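PDB 3QD7: probable DNA endonuclease SmrA, which binds DNA and has DNA endonuclease activity, and is represented here by a fragment of the protein that holds its Smr (small MutS-related) domain. Local coordinates for residues N8-G13 with M63-I68; I18-P23 with R87-H92; D37-G42 with V110-T115; A48-L53 with V79-G84. All coordinates share one frame; numbering follows the deposited sequence.

In the fold
Interaction 4 pairs strands 49-51 and 78-82 of the mixed sheet in this alpha/beta/alpha fold and is the natural reference. Interaction 1 joins the N-terminal loop to helix 57-73, which links these two strands; centres are about 14 Å apart, and Phe-67 spans them, its CD2 lying 3.6 Å from Leu-50 CB. Interaction 3, also about 14 Å from interaction 4 between centres, packs helix 37-40 on the same sheet, across the chain's centre from interaction 1. Interaction 2 lies at the surface, its segment 87-92 in the loop after strand 78-82, and touches interaction 3 where Pro-23 CB meets Thr-115 OG1 at 3.5 Å.

Interaction 1: N8-G13 with M63-I68; sequences NFLTTG and MVFSFI
Asn-8 lies over one face of the Phe-65 ring, and this stack is the tight part of the contact between the N-terminal loop and helix 57-73. Its CA sits over the ring centre, 3.6 Å from the centroid, in a CH-pi contact. CG, anti to the backbone N (chi1 -164°), is carried over the root of the ring; the amide lies with its plane 20° from that of the ring, and ND2 comes within 3.2 Å of Phe-65 CB. The amide is held from both ends: OD1 accepts from Leu-10 N at 3.1 Å, closing an Asx turn, while ND2 bonds to Gln-5 OE1 and Arg-61 O. Leu-10 CD1 fills the inner side, 3.9 Å from Phe-65 CB and 4.1 Å from Val-64 CG1, near Trp-103 of helix 92-105. The solvent side is looser. There the exposed Phe-9 offers a face to the edge of Phe-65 in a T-shaped pair, planes at 88° and CE1 3.8 Å from Phe-65 CE2. An alanine in place of Phe-65 would probably leave Asn-8 CA without a ring beneath it, Phe-9 without this edge against its face and a gap under the loop. The segments thus meet through CH-pi, amide-ring, ring-ring and methyl contacts, while the amide's hydrogen bonds go to Leu-10, Gln-5 and Arg-61.

Interaction 2: I18-P23 with R87-H92; sequences IPLSQP and RDDKSH
Leu-20 and Asp-89 meet obliquely, each reaching across from its own type I turn. Asp-89 CG stands beside its own backbone N (chi1 -66°), and the carboxylate comes up to the first corner of the turn Pro-19 to Gln-22. There OD1 accepts from Leu-20 N at 3.2 Å, with a fairly straight N-H...O angle of 161°, although the donor approaches from well above the carboxylate plane, 52° out of it. The other oxygen, OD2, lies 4.1 Å from Pro-19 CB. The leucine chain passes by the same acceptor, its CG 3.5 Å from OD1, and then spreads over the opposing backbone: CD1 rests 3.4 Å from Arg-87 O, while CD2 is 3.7 Å from Asp-88 O. That second carbonyl is gripped by Ser-91, which gives it both its backbone N and OG, the latter at 2.8 Å. Asp-88 OD2 adds an Asx turn by accepting from Lys-90 N. Two compact turns therefore face each other at the protein surface. One leads into strand 25-27; the other follows strand 78-82 and ends with Ser-91 as N-cap of helix 92-105, whose Asn-94 touches Leu-20 and whose Arg-97 bonds to Pro-19 O.

Interaction 3: D37-G42 with V110-T115; sequences DKLRSG and VQAYCT
Leu-39 of helix 37-40 points into strand 110-115, and its side chain can be followed atom by atom. CB is only a stem, with no strand atom close to it. CG, set beside the backbone N (chi1 -72°), divides the chain into two methyls. CD1 drops between two strand residues, 3.8 Å from Cys-114 SG and 4.0 Å from Ala-112 CB, while CD2 lies 4.1 Å from Ala-112 O. Tyr-127 and Ala-129 of the adjoining strand extend this apolar floor. A short helix on this face, with helix 92-105 on the other beside Tyr-113, is consistent with the alpha/beta/alpha fold. Gln-111 and Ala-112 both point to the Leu-39 side and both bond to Ala-129, consistent with a classic beta bulge. The bulge sends Gln-111 toward Lys-38, whose CE lies 3.4 Å from Gln-111 NE2. As modelled, NZ and NE2 are two donors in doubtful proximity; the ammonium is bonded instead to Leu-130 O and Arg-77 O. An alanine in place of Gln-111 would probably open a gap beside Lys-38 CE and strip away much of the side chain that packs near Leu-31 and Val-35.

Interaction 4: A48-L53 with V79-G84; sequences ASLNLL and VLIIHG
Ala-48, Leu-50 and Leu-52 exchange backbone hydrogen bonds with Leu-80 and Ile-82, four in all. Leu-80 N gives to Ala-48 O at 2.8 Å; Leu-50 then uses both its polar groups, N to Leu-80 O and O from Ile-82 N, and Leu-52 N closes the series on Ile-82 O. The alternation is that of parallel strands, whose axes differ by 12° in direction and approach to 4.6 Å. CA-H...O contacts supplement these bonds, among them Ser-49 CA to Leu-80 O at 3.2 Å. Strands 49-51 and 78-82 with helix 57-73 make a beta-alpha-beta unit, and 49-51 is an outermost strand of the sheet. Apolar contacts divide between the faces. Toward helices 57-73 and 92-105, Leu-52 CD2 abuts Ile-81 CG2 at 3.5 Å, and Leu-50 CD2 is looser against the same methyl at 4.2 Å. On the other face Ser-49 CB packs on Leu-80 CB at 3.8 Å, its OG bonded to Gln-46 O, and Ile-82 CD1 reaches Asn-51 CB. Past the strands Leu-53 CD2 lies 3.5 Å from CA of Gly-84, in the HGxG motif of the Smr family; a CB there would collide with that methyl and, at these backbone angles, with the carbonyl O of His-83.

Interaction 1: N8-G13 with M63-I68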
loop_
_atom_site.group_PDB
_atom_site.type_symbol
_atom_site.label_atom_id
_atom_site.label_comp_id
_atom_site.label_asym_id
_atom_site.label_seq_id
_atom_site.Cartn_x
_atom_site.Cartn_y
_atom_site.Cartn_z
ATOM N N ASN A 8 -12.377 7.058 8.645
ATOM C CA ASN A 8 -11.537 6.891 7.461
ATOM C C ASN A 8 -10.991 8.213 6.967
ATOM O O ASN A 8 -11.647 8.935 6.220
ATOM C CB ASN A 8 -12.293 6.156 6.332
ATOM C CG ASN A 8 -11.350 5.616 5.247
ATOM O OD1 ASN A 8 -10.311 6.217 4.967
ATOM N ND2 ASN A 8 -11.712 4.480 4.640
ATOM N N PHE A 9 -9.760 8.500 7.370
ATOM C CA PHE A 9 -9.092 9.760 7.042
ATOM C C PHE A 9 -8.399 9.779 5.681
ATOM O O PHE A 9 -7.836 10.805 5.284
ATOM C CB PHE A 9 -8.083 10.136 8.149
ATOM C CG PHE A 9 -7.156 9.014 8.546
ATOM C CD1 PHE A 9 -7.294 8.413 9.794
ATOM C CD2 PHE A 9 -6.129 8.572 7.675
ATOM C CE1 PHE A 9 -6.440 7.368 10.183
ATOM C CE2 PHE A 9 -5.260 7.532 8.053
ATOM C CZ PHE A 9 -5.431 6.916 9.314
ATOM N N LEU A 10 -8.424 8.665 4.966
ATOM C CA LEU A 10 -7.832 8.612 3.617
ATOM C C LEU A 10 -8.501 9.624 2.663
ATOM O O LEU A 10 -9.734 9.710 2.592
ATOM C CB LEU A 10 -7.906 7.183 3.060
ATOM C CG LEU A 10 -7.242 6.108 3.949
ATOM C CD1 LEU A 10 -7.122 4.805 3.239
ATOM C CD2 LEU A 10 -5.847 6.546 4.404
ATOM N N THR A 11 -7.688 10.379 1.928
ATOM C CA THR A 11 -8.202 11.515 1.160
ATOM C C THR A 11 -8.225 11.201 -0.330
ATOM O O THR A 11 -7.430 10.396 -0.825
ATOM C CB THR A 11 -7.376 12.836 1.398
ATOM O OG1 THR A 11 -6.039 12.663 0.923
ATOM C CG2 THR A 11 -7.367 13.261 2.893
ATOM N N THR A 12 -9.149 11.834 -1.036
ATOM C CA THR A 12 -9.208 11.726 -2.479
ATOM C C THR A 12 -9.065 13.133 -3.029
ATOM O O THR A 12 -8.966 14.098 -2.269
ATOM C CB THR A 12 -10.535 11.107 -2.965
ATOM O OG1 THR A 12 -11.618 11.933 -2.544
ATOM C CG2 THR A 12 -10.739 9.722 -2.397
ATOM N N GLY A 13 -9.045 13.260 -4.344
ATOM C CA GLY A 13 -9.117 14.583 -4.942
ATOM C C GLY A 13 -7.736 15.138 -5.141
ATOM O O GLY A 13 -6.868 15.007 -4.275
ATOM N N MET A 63 -11.293 -0.641 1.982
ATOM C CA MET A 63 -10.509 -1.863 2.219
ATOM C C MET A 63 -9.096 -1.575 2.758
ATOM O O MET A 63 -8.634 -2.209 3.689
ATOM C CB MET A 63 -10.411 -2.681 0.917
ATOM C CG MET A 63 -11.748 -3.245 0.439
ATOM S SD MET A 63 -11.676 -3.838 -1.267
ATOM C CE MET A 63 -10.962 -5.458 -1.008
ATOM N N VAL A 64 -8.417 -0.603 2.172
ATOM C CA VAL A 64 -7.054 -0.262 2.602
ATOM C C VAL A 64 -7.077 0.227 4.060
ATOM O O VAL A 64 -6.271 -0.188 4.891
ATOM C CB VAL A 64 -6.420 0.809 1.618
ATOM C CG1 VAL A 64 -5.129 1.421 2.175
ATOM C CG2 VAL A 64 -6.198 0.186 0.219
ATOM N N PHE A 65 -8.018 1.112 4.353
ATOM C CA PHE A 65 -8.158 1.647 5.687
ATOM C C PHE A 65 -8.425 0.525 6.670
ATOM O O PHE A 65 -7.713 0.376 7.665
ATOM C CB PHE A 65 -9.282 2.672 5.721
ATOM C CG PHE A 65 -9.515 3.263 7.067
ATOM C CD1 PHE A 65 -10.668 2.945 7.787
ATOM C CD2 PHE A 65 -8.599 4.156 7.613
ATOM C CE1 PHE A 65 -10.907 3.515 9.039
ATOM C CE2 PHE A 65 -8.835 4.735 8.872
ATOM C CZ PHE A 65 -9.984 4.400 9.580
ATOM N N SER A 66 -9.434 -0.283 6.373
ATOM C CA SER A 66 -9.798 -1.394 7.239
ATOM C C SER A 66 -8.664 -2.434 7.367
ATOM O O SER A 66 -8.391 -2.951 8.453
ATOM C CB SER A 66 -11.076 -2.036 6.682
ATOM O OG SER A 66 -11.529 -3.046 7.556
ATOM N N PHE A 67 -8.002 -2.737 6.248
ATOM C CA PHE A 67 -6.915 -3.729 6.230
ATOM C C PHE A 67 -5.722 -3.245 7.055
ATOM O O PHE A 67 -5.165 -3.986 7.862
ATOM C CB PHE A 67 -6.485 -4.012 4.778
ATOM C CG PHE A 67 -5.278 -4.912 4.658
ATOM C CD1 PHE A 67 -5.387 -6.298 4.882
ATOM C CD2 PHE A 67 -4.030 -4.375 4.290
ATOM C CE1 PHE A 67 -4.261 -7.143 4.745
ATOM C CE2 PHE A 67 -2.909 -5.216 4.146
ATOM C CZ PHE A 67 -3.025 -6.601 4.379
ATOM N N ILE A 68 -5.318 -2.000 6.856
ATOM C CA ILE A 68 -4.188 -1.495 7.634
ATOM C C ILE A 68 -4.498 -1.430 9.146
ATOM O O ILE A 68 -3.667 -1.835 9.979
ATOM C CB ILE A 68 -3.690 -0.124 7.102
ATOM C CG1 ILE A 68 -3.214 -0.274 5.652
ATOM C CG2 ILE A 68 -2.540 0.428 8.031
ATOM C CD1 ILE A 68 -1.957 -1.119 5.493
#

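Interaction 2: I18-P23 with R87-H92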
loop_
_atom_site.group_PDB
_atom_site.type_symbol
_atom_site.label_atom_id
_atom_site.label_comp_id
_atom_site.label_asym_id
_atom_site.label_seq_id
_atom_site.Cartn_x
_atom_site.Cartn_y
_atom_site.Cartn_z
ATOM N N ILE A 18 0.640 8.648 -10.729
ATOM C CA ILE A 18 2.022 8.207 -10.883
ATOM C C ILE A 18 2.248 7.556 -12.256
ATOM O O ILE A 18 1.538 6.609 -12.638
ATOM C CB ILE A 18 2.490 7.287 -9.724
ATOM C CG1 ILE A 18 2.253 7.970 -8.377
ATOM C CG2 ILE A 18 3.998 6.912 -9.861
ATOM C CD1 ILE A 18 2.209 6.998 -7.263
ATOM N N PRO A 19 3.215 8.092 -13.020
ATOM C CA PRO A 19 3.512 7.523 -14.337
ATOM C C PRO A 19 3.900 6.062 -14.216
ATOM O O PRO A 19 4.453 5.668 -13.194
ATOM C CB PRO A 19 4.694 8.366 -14.817
ATOM C CG PRO A 19 4.455 9.704 -14.157
ATOM C CD PRO A 19 3.901 9.377 -12.798
ATOM N N LEU A 20 3.603 5.265 -15.245
ATOM C CA LEU A 20 3.909 3.829 -15.210
ATOM C C LEU A 20 5.415 3.582 -15.103
ATOM O O LEU A 20 5.857 2.551 -14.586
ATOM C CB LEU A 20 3.350 3.120 -16.450
ATOM C CG LEU A 20 1.839 3.081 -16.708
ATOM C CD1 LEU A 20 1.591 2.293 -18.008
ATOM C CD2 LEU A 20 1.041 2.494 -15.536
ATOM N N SER A 21 6.183 4.554 -15.587
ATOM C CA SER A 21 7.640 4.511 -15.552
ATOM C C SER A 21 8.200 4.778 -14.155
ATOM O O SER A 21 9.385 4.516 -13.922
ATOM C CB SER A 21 8.236 5.518 -16.551
ATOM O OG SER A 21 8.117 6.855 -16.067
ATOM N N GLN A 22 7.369 5.304 -13.241
ATOM C CA GLN A 22 7.785 5.459 -11.845
ATOM C C GLN A 22 7.310 4.305 -10.939
ATOM O O GLN A 22 6.109 4.006 -10.878
ATOM C CB GLN A 22 7.375 6.816 -11.267
ATOM C CG GLN A 22 8.149 7.984 -11.891
ATOM C CD GLN A 22 7.703 9.359 -11.410
ATOM O OE1 GLN A 22 6.956 9.504 -10.422
ATOM N NE2 GLN A 22 8.182 10.392 -12.108
ATOM N N PRO A 23 8.255 3.678 -10.217
ATOM C CA PRO A 23 7.898 2.670 -9.226
ATOM C C PRO A 23 7.297 3.347 -8.014
ATOM O O PRO A 23 7.328 4.578 -7.913
ATOM C CB PRO A 23 9.245 2.069 -8.841
ATOM C CG PRO A 23 10.204 3.202 -8.998
ATOM C CD PRO A 23 9.710 3.950 -10.212
ATOM N N ARG A 87 -2.154 -0.623 -18.359
ATOM C CA ARG A 87 -1.557 -0.444 -19.672
ATOM C C ARG A 87 -1.166 1.019 -19.957
ATOM O O ARG A 87 -0.232 1.267 -20.700
ATOM C CB ARG A 87 -2.443 -1.052 -20.772
ATOM C CG ARG A 87 -2.737 -2.568 -20.599
ATOM C CD ARG A 87 -1.478 -3.393 -20.248
ATOM N NE ARG A 87 -1.797 -4.617 -19.507
ATOM C CZ ARG A 87 -0.984 -5.223 -18.637
ATOM N NH1 ARG A 87 0.224 -4.737 -18.360
ATOM N NH2 ARG A 87 -1.384 -6.324 -18.025
ATOM N N ASP A 88 -1.870 1.976 -19.361
ATOM C CA ASP A 88 -1.453 3.388 -19.418
ATOM C C ASP A 88 -1.615 4.120 -18.071
ATOM O O ASP A 88 -2.165 3.543 -17.116
ATOM C CB ASP A 88 -2.132 4.141 -20.571
ATOM C CG ASP A 88 -3.643 4.122 -20.482
ATOM O OD1 ASP A 88 -4.253 3.169 -21.022
ATOM O OD2 ASP A 88 -4.227 5.075 -19.902
ATOM N N ASP A 89 -1.129 5.370 -18.001
ATOM C CA ASP A 89 -1.166 6.195 -16.764
ATOM C C ASP A 89 -2.583 6.356 -16.216
ATOM O O ASP A 89 -2.774 6.533 -15.016
ATOM C CB ASP A 89 -0.566 7.611 -16.975
ATOM C CG ASP A 89 0.947 7.613 -17.289
ATOM O OD1 ASP A 89 1.592 6.547 -17.418
ATOM O OD2 ASP A 89 1.508 8.731 -17.414
ATOM N N LYS A 90 -3.581 6.319 -17.083
ATOM C CA LYS A 90 -4.953 6.559 -16.632
ATOM C C LYS A 90 -5.805 5.304 -16.552
ATOM O O LYS A 90 -7.026 5.397 -16.387
ATOM C CB LYS A 90 -5.648 7.630 -17.470
ATOM C CG LYS A 90 -4.950 8.978 -17.418
ATOM C CD LYS A 90 -5.704 9.984 -16.607
ATOM C CE LYS A 90 -4.878 11.251 -16.480
ATOM N NZ LYS A 90 -5.362 12.271 -17.435
ATOM N N SER A 91 -5.173 4.136 -16.643
ATOM C CA SER A 91 -5.903 2.881 -16.465
ATOM C C SER A 91 -6.291 2.719 -14.996
ATOM O O SER A 91 -5.708 3.367 -14.113
ATOM C CB SER A 91 -5.065 1.707 -16.939
ATOM O OG SER A 91 -3.944 1.568 -16.101
ATOM N N HIS A 92 -7.279 1.868 -14.727
ATOM C CA HIS A 92 -7.856 1.767 -13.396
ATOM C C HIS A 92 -6.820 1.315 -12.382
ATOM O O HIS A 92 -6.748 1.861 -11.274
ATOM C CB HIS A 92 -9.051 0.808 -13.401
ATOM C CG HIS A 92 -9.666 0.615 -12.051
ATOM N ND1 HIS A 92 -10.464 1.566 -11.455
ATOM C CD2 HIS A 92 -9.588 -0.411 -11.175
ATOM C CE1 HIS A 92 -10.861 1.129 -10.273
ATOM N NE2 HIS A 92 -10.342 -0.069 -10.079
#

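Interaction 3: D37-G42 with V110-T115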
loop_
_atom_site.group_PDB
_atom_site.type_symbol
_atom_site.label_atom_id
_atom_site.label_comp_id
_atom_site.label_asym_id
_atom_site.label_seq_id
_atom_site.Cartn_x
_atom_site.Cartn_y
_atom_site.Cartn_z
ATOM N N ASP A 37 15.277 -3.550 4.959
ATOM C CA ASP A 37 15.448 -4.986 4.726
ATOM C C ASP A 37 14.192 -5.750 5.099
ATOM O O ASP A 37 13.922 -6.826 4.568
ATOM C CB ASP A 37 16.643 -5.531 5.515
ATOM C CG ASP A 37 17.798 -5.950 4.612
ATOM O OD1 ASP A 37 18.037 -5.289 3.574
ATOM O OD2 ASP A 37 18.461 -6.958 4.937
ATOM N N LYS A 38 13.430 -5.180 6.028
ATOM C CA LYS A 38 12.096 -5.666 6.372
ATOM C C LYS A 38 11.204 -5.744 5.140
ATOM O O LYS A 38 10.348 -6.625 5.045
ATOM C CB LYS A 38 11.478 -4.738 7.433
ATOM C CG LYS A 38 10.384 -5.350 8.267
ATOM C CD LYS A 38 10.051 -4.465 9.456
ATOM C CE LYS A 38 9.131 -3.339 9.064
ATOM N NZ LYS A 38 8.310 -2.832 10.199
ATOM N N LEU A 39 11.408 -4.828 4.194
ATOM C CA LEU A 39 10.617 -4.786 2.970
ATOM C C LEU A 39 10.991 -5.908 2.034
ATOM O O LEU A 39 10.110 -6.526 1.426
ATOM C CB LEU A 39 10.794 -3.457 2.231
ATOM C CG LEU A 39 10.178 -2.164 2.772
ATOM C CD1 LEU A 39 10.532 -0.961 1.895
ATOM C CD2 LEU A 39 8.689 -2.306 2.873
ATOM N N ARG A 40 12.299 -6.159 1.920
ATOM C CA ARG A 40 12.866 -7.100 0.949
ATOM C C ARG A 40 12.715 -8.547 1.415
ATOM O O ARG A 40 12.151 -9.387 0.703
ATOM C CB ARG A 40 14.361 -6.789 0.749
ATOM C CG ARG A 40 14.852 -6.944 -0.684
ATOM C CD ARG A 40 16.357 -7.238 -0.746
ATOM N NE ARG A 40 16.719 -7.749 -2.074
ATOM C CZ ARG A 40 16.793 -9.040 -2.403
ATOM N NH1 ARG A 40 16.548 -9.993 -1.501
ATOM N NH2 ARG A 40 17.123 -9.380 -3.646
ATOM N N SER A 41 13.216 -8.799 2.625
ATOM C CA SER A 41 13.355 -10.124 3.226
ATOM C C SER A 41 12.235 -10.410 4.242
ATOM O O SER A 41 12.347 -11.311 5.082
ATOM C CB SER A 41 14.755 -10.208 3.879
ATOM O OG SER A 41 14.828 -11.187 4.914
ATOM N N GLY A 42 11.151 -9.638 4.160
ATOM C CA GLY A 42 9.971 -9.878 4.976
ATOM C C GLY A 42 9.200 -11.127 4.551
ATOM O O GLY A 42 9.379 -11.658 3.452
ATOM N N VAL A 110 2.897 3.673 9.027
ATOM C CA VAL A 110 3.551 3.236 7.805
ATOM C C VAL A 110 4.958 3.863 7.760
ATOM O O VAL A 110 5.106 5.085 7.743
ATOM C CB VAL A 110 2.708 3.616 6.548
ATOM C CG1 VAL A 110 3.551 3.618 5.250
ATOM C CG2 VAL A 110 1.529 2.688 6.409
ATOM N N GLN A 111 5.978 3.015 7.753
ATOM C CA GLN A 111 7.384 3.484 7.738
ATOM C C GLN A 111 7.924 3.671 6.322
ATOM O O GLN A 111 8.713 4.573 6.063
ATOM C CB GLN A 111 8.300 2.509 8.486
ATOM C CG GLN A 111 7.921 2.227 9.941
ATOM C CD GLN A 111 8.511 0.919 10.453
ATOM O OE1 GLN A 111 9.164 0.878 11.508
ATOM N NE2 GLN A 111 8.296 -0.151 9.710
ATOM N N ALA A 112 7.532 2.774 5.418
ATOM C CA ALA A 112 8.063 2.751 4.080
ATOM C C ALA A 112 7.194 1.864 3.202
ATOM O O ALA A 112 6.448 1.030 3.700
ATOM C CB ALA A 112 9.525 2.202 4.103
ATOM N N TYR A 113 7.321 2.024 1.893
ATOM C CA TYR A 113 6.823 1.054 0.946
ATOM C C TYR A 113 7.698 1.066 -0.306
ATOM O O TYR A 113 8.501 2.000 -0.519
ATOM C CB TYR A 113 5.325 1.245 0.613
ATOM C CG TYR A 113 4.921 2.596 0.036
ATOM C CD1 TYR A 113 5.195 2.926 -1.266
ATOM C CD2 TYR A 113 4.213 3.521 0.810
ATOM C CE1 TYR A 113 4.826 4.143 -1.789
ATOM C CE2 TYR A 113 3.820 4.757 0.273
ATOM C CZ TYR A 113 4.136 5.052 -1.017
ATOM O OH TYR A 113 3.768 6.249 -1.557
ATOM N N CYS A 114 7.552 0.016 -1.116
ATOM C CA CYS A 114 8.243 -0.074 -2.412
ATOM C C CYS A 114 7.593 -1.139 -3.298
ATOM O O CYS A 114 6.862 -1.995 -2.816
ATOM C CB CYS A 114 9.723 -0.376 -2.227
ATOM S SG CYS A 114 10.011 -2.066 -1.669
ATOM N N THR A 115 7.878 -1.082 -4.594
ATOM C CA THR A 115 7.311 -2.038 -5.546
ATOM C C THR A 115 7.759 -3.458 -5.125
ATOM O O THR A 115 8.872 -3.633 -4.655
ATOM C CB THR A 115 7.700 -1.634 -7.002
ATOM O OG1 THR A 115 7.188 -0.324 -7.284
ATOM C CG2 THR A 115 7.099 -2.560 -8.004
#

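Interaction 4: A48-L53 with V79-G84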
loop_
_atom_site.group_PDB
_atom_site.type_symbol
_atom_site.label_atom_id
_atom_site.label_comp_id
_atom_site.label_asym_id
_atom_site.label_seq_id
_atom_site.Cartn_x
_atom_site.Cartn_y
_atom_site.Cartn_z
ATOM N N ALA A 48 -1.452 -11.436 5.233
ATOM C CA ALA A 48 -0.707 -10.168 5.273
ATOM C C ALA A 48 -0.828 -9.504 3.948
ATOM O O ALA A 48 -0.049 -8.623 3.648
ATOM C CB ALA A 48 0.757 -10.418 5.557
ATOM N N SER A 49 -1.773 -9.938 3.115
ATOM C CA SER A 49 -1.890 -9.339 1.802
ATOM C C SER A 49 -3.315 -8.876 1.502
ATOM O O SER A 49 -4.266 -9.417 2.032
ATOM C CB SER A 49 -1.332 -10.278 0.722
ATOM O OG SER A 49 -2.244 -11.306 0.409
ATOM N N LEU A 50 -3.434 -7.818 0.710
ATOM C CA LEU A 50 -4.704 -7.207 0.414
ATOM C C LEU A 50 -4.896 -7.162 -1.100
ATOM O O LEU A 50 -4.137 -6.509 -1.804
ATOM C CB LEU A 50 -4.751 -5.791 1.013
ATOM C CG LEU A 50 -5.983 -4.951 0.688
ATOM C CD1 LEU A 50 -7.225 -5.522 1.414
ATOM C CD2 LEU A 50 -5.766 -3.483 1.040
ATOM N N ASN A 51 -5.936 -7.827 -1.586
ATOM C CA ASN A 51 -6.232 -7.914 -3.007
ATOM C C ASN A 51 -7.301 -6.912 -3.501
ATOM O O ASN A 51 -8.502 -7.063 -3.224
ATOM C CB ASN A 51 -6.580 -9.385 -3.339
ATOM C CG ASN A 51 -6.965 -9.606 -4.792
ATOM O OD1 ASN A 51 -7.322 -10.717 -5.174
ATOM N ND2 ASN A 51 -6.895 -8.582 -5.596
ATOM N N LEU A 52 -6.850 -5.898 -4.253
ATOM C CA LEU A 52 -7.684 -4.772 -4.705
ATOM C C LEU A 52 -8.074 -4.865 -6.177
ATOM O O LEU A 52 -8.647 -3.913 -6.748
ATOM C CB LEU A 52 -6.894 -3.482 -4.550
ATOM C CG LEU A 52 -7.043 -2.590 -3.322
ATOM C CD1 LEU A 52 -7.521 -3.345 -2.129
ATOM C CD2 LEU A 52 -5.755 -1.807 -3.052
ATOM N N LEU A 53 -7.728 -5.987 -6.805
ATOM C CA LEU A 53 -8.005 -6.166 -8.230
ATOM C C LEU A 53 -9.490 -6.014 -8.504
ATOM O O LEU A 53 -10.331 -6.573 -7.775
ATOM C CB LEU A 53 -7.494 -7.513 -8.742
ATOM C CG LEU A 53 -5.994 -7.708 -8.606
ATOM C CD1 LEU A 53 -5.676 -9.176 -8.845
ATOM C CD2 LEU A 53 -5.198 -6.834 -9.586
ATOM N N VAL A 79 3.115 -5.788 5.099
ATOM C CA VAL A 79 1.965 -6.263 4.361
ATOM C C VAL A 79 2.191 -6.026 2.892
ATOM O O VAL A 79 3.057 -5.221 2.505
ATOM C CB VAL A 79 0.643 -5.628 4.844
ATOM C CG1 VAL A 79 0.394 -6.026 6.272
ATOM C CG2 VAL A 79 0.669 -4.073 4.717
ATOM N N LEU A 80 1.441 -6.773 2.094
ATOM C CA LEU A 80 1.464 -6.685 0.651
ATOM C C LEU A 80 0.156 -6.108 0.142
ATOM O O LEU A 80 -0.926 -6.602 0.474
ATOM C CB LEU A 80 1.648 -8.098 0.051
ATOM C CG LEU A 80 1.668 -8.213 -1.480
ATOM C CD1 LEU A 80 2.901 -7.492 -2.026
ATOM C CD2 LEU A 80 1.724 -9.679 -1.838
ATOM N N ILE A 81 0.228 -5.078 -0.695
ATOM C CA ILE A 81 -0.989 -4.609 -1.339
ATOM C C ILE A 81 -0.940 -4.829 -2.846
ATOM O O ILE A 81 -0.018 -4.374 -3.512
ATOM C CB ILE A 81 -1.297 -3.125 -1.013
ATOM C CG1 ILE A 81 -1.313 -2.870 0.510
ATOM C CG2 ILE A 81 -2.630 -2.705 -1.666
ATOM C CD1 ILE A 81 -1.457 -1.396 0.828
ATOM N N ILE A 82 -1.975 -5.486 -3.369
ATOM C CA ILE A 82 -2.071 -5.849 -4.772
ATOM C C ILE A 82 -3.043 -4.934 -5.495
ATOM O O ILE A 82 -4.272 -5.033 -5.325
ATOM C CB ILE A 82 -2.551 -7.325 -4.945
ATOM C CG1 ILE A 82 -1.782 -8.248 -3.972
ATOM C CG2 ILE A 82 -2.408 -7.779 -6.422
ATOM C CD1 ILE A 82 -2.458 -9.587 -3.647
ATOM N N HIS A 83 -2.497 -4.033 -6.301
ATOM C CA HIS A 83 -3.330 -3.090 -7.068
ATOM C C HIS A 83 -3.493 -3.474 -8.543
ATOM O O HIS A 83 -4.480 -3.096 -9.167
ATOM C CB HIS A 83 -2.768 -1.682 -6.955
ATOM C CG HIS A 83 -1.307 -1.610 -7.237
ATOM N ND1 HIS A 83 -0.374 -1.376 -6.253
ATOM C CD2 HIS A 83 -0.616 -1.765 -8.390
ATOM C CE1 HIS A 83 0.830 -1.382 -6.790
ATOM N NE2 HIS A 83 0.710 -1.631 -8.083
ATOM N N GLY A 84 -2.529 -4.218 -9.091
ATOM C CA GLY A 84 -2.584 -4.620 -10.491
ATOM C C GLY A 84 -1.681 -3.780 -11.379
ATOM O O GLY A 84 -1.175 -2.746 -10.956
#